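PDB 1K38: beta-lactamase OXA-2 from Salmonella typhimurium, which hydrolyses the beta-lactam ring of penicillins such as oxacillin, as a class D serine enzyme, and so confers antibiotic resistance. Local coordinates for residues A[163-166]-A[167-170]. Residues are numbered along the deposited sequence; the frame is centred on the assembly and turned at random.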
ATOM      1  N   PRO A 163     -14.397 -14.149  -1.817  1.00 16.48           N
ATOM      2  CA  PRO A 163     -15.682 -13.979  -1.131  1.00 16.42           C
ATOM      3  C   PRO A 163     -15.568 -13.355   0.257  1.00 16.11           C
ATOM      4  O   PRO A 163     -16.023 -13.925   1.253  1.00 17.47           O
ATOM      5  CB  PRO A 163     -16.227 -15.400  -1.082  1.00 16.92           C
ATOM      6  CG  PRO A 163     -14.983 -16.198  -0.860  1.00 18.19           C
ATOM      7  CD  PRO A 163     -13.997 -15.569  -1.835  1.00 16.39           C
ATOM      8  N   PHE A 164     -14.958 -12.175   0.308  1.00 15.79           N
ATOM      9  CA  PHE A 164     -14.778 -11.426   1.546  1.00 16.00           C
ATOM     10  C   PHE A 164     -15.031  -9.962   1.217  1.00 15.18           C
ATOM     11  O   PHE A 164     -14.971  -9.572   0.053  1.00 15.58           O
ATOM     12  CB  PHE A 164     -13.344 -11.574   2.065  1.00 17.19           C
ATOM     13  CG  PHE A 164     -13.006 -12.958   2.530  1.00 18.35           C
ATOM     14  CD1 PHE A 164     -13.395 -13.396   3.790  1.00 18.74           C
ATOM     15  CD2 PHE A 164     -12.325 -13.836   1.695  1.00 20.24           C
ATOM     16  CE1 PHE A 164     -13.112 -14.694   4.211  1.00 20.88           C
ATOM     17  CE2 PHE A 164     -12.039 -15.133   2.107  1.00 21.71           C
ATOM     18  CZ  PHE A 164     -12.434 -15.562   3.367  1.00 20.96           C
ATOM     19  N   ARG A 165     -15.320  -9.159   2.235  1.00 16.18           N
ATOM     20  CA  ARG A 165     -15.549  -7.731   2.028  1.00 15.82           C
ATOM     21  C   ARG A 165     -14.364  -7.160   1.265  1.00 16.90           C
ATOM     22  O   ARG A 165     -13.214  -7.474   1.581  1.00 14.47           O
ATOM     23  CB  ARG A 165     -15.650  -6.993   3.366  1.00 18.24           C
ATOM     24  CG  ARG A 165     -16.838  -7.366   4.231  1.00 19.69           C
ATOM     25  CD  ARG A 165     -16.761  -6.634   5.563  1.00 23.60           C
ATOM     26  NE  ARG A 165     -17.877  -6.961   6.447  1.00 26.73           N
ATOM     27  CZ  ARG A 165     -18.799  -6.088   6.842  1.00 28.80           C
ATOM     28  NH1 ARG A 165     -18.744  -4.828   6.433  1.00 28.95           N
ATOM     29  NH2 ARG A 165     -19.780  -6.480   7.648  1.00 30.11           N
ATOM     30  N   VAL A 166     -14.634  -6.319   0.274  1.00 15.98           N
ATOM     31  CA  VAL A 166     -13.545  -5.718  -0.482  1.00 15.66           C
ATOM     32  C   VAL A 166     -12.643  -4.918   0.464  1.00 16.38           C
ATOM     33  O   VAL A 166     -11.425  -4.866   0.268  1.00 15.12           O
ATOM     34  CB  VAL A 166     -14.081  -4.818  -1.616  1.00 15.08           C
ATOM     35  CG1 VAL A 166     -12.954  -3.967  -2.205  1.00 16.94           C
ATOM     36  CG2 VAL A 166     -14.695  -5.692  -2.703  1.00 15.04           C
ATOM     37  N   GLU A 167     -13.221  -4.307   1.499  1.00 14.76           N
ATOM     38  CA  GLU A 167     -12.399  -3.546   2.436  1.00 14.85           C
ATOM     39  C   GLU A 167     -11.352  -4.455   3.087  1.00 15.03           C
ATOM     40  O   GLU A 167     -10.211  -4.028   3.319  1.00 13.75           O
ATOM     41  CB  GLU A 167     -13.259  -2.871   3.521  1.00 17.28           C
ATOM     42  CG  GLU A 167     -14.075  -3.805   4.400  1.00 16.20           C
ATOM     43  CD  GLU A 167     -14.616  -3.103   5.637  1.00 19.02           C
ATOM     44  OE1 GLU A 167     -13.803  -2.546   6.404  1.00 17.57           O
ATOM     45  OE2 GLU A 167     -15.852  -3.115   5.846  1.00 22.42           O
ATOM     46  N   HIS A 168     -11.730  -5.704   3.365  1.00 13.47           N
ATOM     47  CA  HIS A 168     -10.799  -6.645   3.989  1.00 14.65           C
ATOM     48  C   HIS A 168      -9.726  -7.082   3.002  1.00 13.64           C
ATOM     49  O   HIS A 168      -8.558  -7.240   3.371  1.00 13.61           O
ATOM     50  CB  HIS A 168     -11.545  -7.871   4.520  1.00 14.93           C
ATOM     51  CG  HIS A 168     -12.437  -7.574   5.683  1.00 17.21           C
ATOM     52  ND1 HIS A 168     -12.294  -6.445   6.461  1.00 19.29           N
ATOM     53  CD2 HIS A 168     -13.466  -8.272   6.218  1.00 15.28           C
ATOM     54  CE1 HIS A 168     -13.199  -6.461   7.424  1.00 16.93           C
ATOM     55  NE2 HIS A 168     -13.922  -7.559   7.298  1.00 20.95           N
ATOM     56  N   GLN A 169     -10.118  -7.279   1.749  1.00 12.49           N
ATOM     57  CA  GLN A 169      -9.156  -7.665   0.724  1.00 13.53           C
ATOM     58  C   GLN A 169      -8.157  -6.530   0.517  1.00 13.45           C
ATOM     59  O   GLN A 169      -6.959  -6.773   0.353  1.00 13.89           O
ATOM     60  CB  GLN A 169      -9.872  -8.007  -0.588  1.00 13.03           C
ATOM     61  CG  GLN A 169     -10.791  -9.217  -0.475  1.00 13.86           C
ATOM     62  CD  GLN A 169     -11.429  -9.595  -1.800  1.00 15.65           C
ATOM     63  OE1 GLN A 169     -10.766 -10.115  -2.699  1.00 15.07           O
ATOM     64  NE2 GLN A 169     -12.724  -9.326  -1.930  1.00 17.20           N
ATOM     65  N   ARG A 170      -8.636  -5.288   0.542  1.00 13.86           N
ATOM     66  CA  ARG A 170      -7.732  -4.155   0.374  1.00 13.50           C
ATOM     67  C   ARG A 170      -6.786  -4.019   1.566  1.00 12.96           C
ATOM     68  O   ARG A 170      -5.599  -3.739   1.394  1.00 14.62           O
ATOM     69  CB  ARG A 170      -8.515  -2.856   0.181  1.00 12.73           C
ATOM     70  CG  ARG A 170      -9.307  -2.824  -1.108  1.00 13.64           C
ATOM     71  CD  ARG A 170      -9.732  -1.407  -1.481  1.00 12.91           C
ATOM     72  NE  ARG A 170     -10.567  -1.421  -2.680  1.00 13.71           N
ATOM     73  CZ  ARG A 170     -10.134  -1.719  -3.902  1.00 14.70           C
ATOM     74  NH1 ARG A 170      -8.855  -2.018  -4.116  1.00 14.46           N
ATOM     75  NH2 ARG A 170     -10.998  -1.768  -4.910  1.00 15.21           N
TER
HETATM   76  O   HOH W   1     -17.711  -4.123   4.154  1.00 43.20           O
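The first turn of helix 166-175 starts here, with R165 in the N-cap position and its side chain lying alongside those of E167 and H168. R165 O accepts Q169 N at 3.1 Å and a weaker bond from H168 N; one residue on, V166 O accepts R170 N at 2.8 Å, and the i to i+4 hydrogen bonding of the helix has begun. The R165 chain, extended from CG to NE, runs past the imidazole: its CB sits over one face of the H168 ring, 4.2 Å from the centroid, a CH-pi contact, and CD continues to 3.5 Å from H168 NE2. E167 lies side by side with it, pointing the same way, because CG is tucked between the backbone N and the carbonyl carbon (chi1 61°). The salt bridge from R165 NH1 to E167 OE2 is long and weak at 3.4 Å, with guanidinium and carboxylate planes 74° apart; a water fills in, accepting from NH1 at 2.6 Å and donating to OE2. The Q169 carboxamide reaches back to the incoming loop: NE2 gives weak bonds to F164 O (3.0 Å) and N160 O, while OE1 accepts L162 N, so the loop grips it at both ends. V166 CG1 packs alongside the R170 side chain, 3.5 Å from NE, and R170 NH2 makes a salt bridge to E70 OE1 of the second subunit, which V166 and E167 also touch. F164 and H168 pack inward on L59 of helix 56-64, anchoring a helix N-terminus tied to its leading loop by a glutamine side chain.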